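Local coordinates for PixA inclusion body protein (Burkholderia cenocepacia, PDB 4LZK) that is of unknown function but belongs to the PixA family of bacterial inclusion body proteins, at residues 85-89 and 90-94. Numbering follows the deposited sequence.
Sequences MGTSL and ADNSG
The carboxamide of Asn92 lies with one face over the hydroxyl of Thr87: OG1 sits 3.3 Å from Asn92 CG, almost straight below the amide plane. Ser88 N approaches from that same face, well out of the plane. Its bond to Asn92 OD1 (2.9 Å) is weak because it is bent, with N-H...O at 123°; OD1 also accepts from Ala97 N. At the carboxylate of Asp91, Thr87 OG1 lies only about 20° out of the plane, not over a face, and donates to OD1 at 2.9 Å, a bond made less sure by the uncertain position of OD1. With chi1 at -166°, OG1 points away from the backbone N and across to this group.

Ser88 opens a type I turn closed by the bond from Asp91 N to Ser88 O (2.9 Å). A type I' turn, Ala90 to Ser93, overlaps it, Asp91 and Asn92 both having positive phi; Ala90 O receives both Ser93 N (3.0 Å) and Ser93 OG (2.7 Å).

The turns bring Asn92 back over Thr87 and Ser88, in the loop from strand 81-88 of one sheet to strand 96-105 of the other. Ser88 OG accepts from Asn92 N at 2.9 Å and, weakly, from Ala90 N, so one hydroxyl ties the strand end to the turn.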
loop_
_atom_site.group_PDB
_atom_site.type_symbol
_atom_site.label_atom_id
_atom_site.label_comp_id
_atom_site.label_asym_id
_atom_site.label_seq_id
_atom_site.Cartn_x
_atom_site.Cartn_y
_atom_site.Cartn_z
HETATM N N MSE C 85 16.018 -5.179 15.626
HETATM C CA MSE C 85 16.836 -4.007 16.001
HETATM C C MSE C 85 16.066 -2.762 15.798
HETATM O O MSE C 85 15.089 -2.754 15.056
HETATM C CB MSE C 85 18.142 -3.957 15.170
HETATM C CG MSE C 85 18.888 -5.240 15.221
HETATM SE SE MSE C 85 20.640 -5.211 14.285
HETATM C CE MSE C 85 21.518 -3.930 15.461
ATOM N N GLY C 86 16.496 -1.659 16.469
ATOM C CA GLY C 86 15.776 -0.404 16.378
ATOM C C GLY C 86 16.742 0.745 16.137
ATOM O O GLY C 86 17.867 0.742 16.632
ATOM N N THR C 87 16.300 1.745 15.426
ATOM C CA THR C 87 17.130 2.885 15.200
ATOM C C THR C 87 16.283 4.077 14.829
ATOM O O THR C 87 15.086 3.941 14.574
ATOM C CB THR C 87 18.127 2.592 14.059
ATOM O OG1 THR C 87 19.169 3.601 14.049
ATOM C CG2 THR C 87 17.435 2.511 12.642
ATOM N N SER C 88 16.880 5.265 14.731
ATOM C CA SER C 88 16.066 6.414 14.368
ATOM C C SER C 88 16.138 6.641 12.877
ATOM O O SER C 88 16.879 5.908 12.131
ATOM C CB SER C 88 16.595 7.607 15.201
ATOM O OG SER C 88 17.790 8.044 14.554
ATOM N N LEU C 89 15.451 7.669 12.424
ATOM C CA LEU C 89 15.467 8.078 11.037
ATOM C C LEU C 89 16.837 8.610 10.624
ATOM O O LEU C 89 17.168 8.594 9.429
ATOM C CB LEU C 89 14.372 9.103 10.716
ATOM C CG LEU C 89 12.963 8.506 10.527
ATOM C CD1 LEU C 89 11.876 9.577 10.684
ATOM C CD2 LEU C 89 12.946 7.840 9.110
ATOM N N ALA C 90 17.626 9.061 11.593
ATOM C CA ALA C 90 19.018 9.373 11.285
ATOM C C ALA C 90 19.946 8.337 11.822
ATOM O O ALA C 90 21.070 8.628 12.221
ATOM C CB ALA C 90 19.399 10.766 11.721
ATOM N N ASP C 91 19.465 7.097 11.846
ATOM C CA ASP C 91 20.269 5.927 12.194
ATOM C C ASP C 91 20.988 6.026 13.517
ATOM O O ASP C 91 22.147 5.566 13.649
ATOM C CB ASP C 91 21.262 5.586 11.068
ATOM C CG ASP C 91 21.693 4.137 11.128
ATOM O OD1 ASP C 91 20.949 3.331 11.746
ATOM O OD2 ASP C 91 22.742 3.781 10.577
ATOM N N ASN C 92 20.309 6.621 14.513
ATOM C CA ASN C 92 20.891 6.803 15.872
ATOM C C ASN C 92 22.184 7.624 15.873
ATOM O O ASN C 92 23.012 7.492 16.800
ATOM C CB ASN C 92 21.117 5.470 16.566
ATOM C CG ASN C 92 19.823 4.859 17.075
ATOM O OD1 ASN C 92 18.758 5.417 16.932
ATOM N ND2 ASN C 92 19.918 3.663 17.637
ATOM N N SER C 93 22.329 8.481 14.890
ATOM C CA SER C 93 23.520 9.382 14.796
ATOM C C SER C 93 23.357 10.656 15.697
ATOM O O SER C 93 24.306 11.288 16.016
ATOM C CB SER C 93 23.772 9.787 13.353
ATOM O OG SER C 93 22.753 10.593 12.854
ATOM N N GLY C 94 22.137 11.007 16.027
ATOM C CA GLY C 94 21.793 12.184 16.839
ATOM C C GLY C 94 20.952 11.742 18.015
ATOM O O GLY C 94 21.510 11.181 18.990
#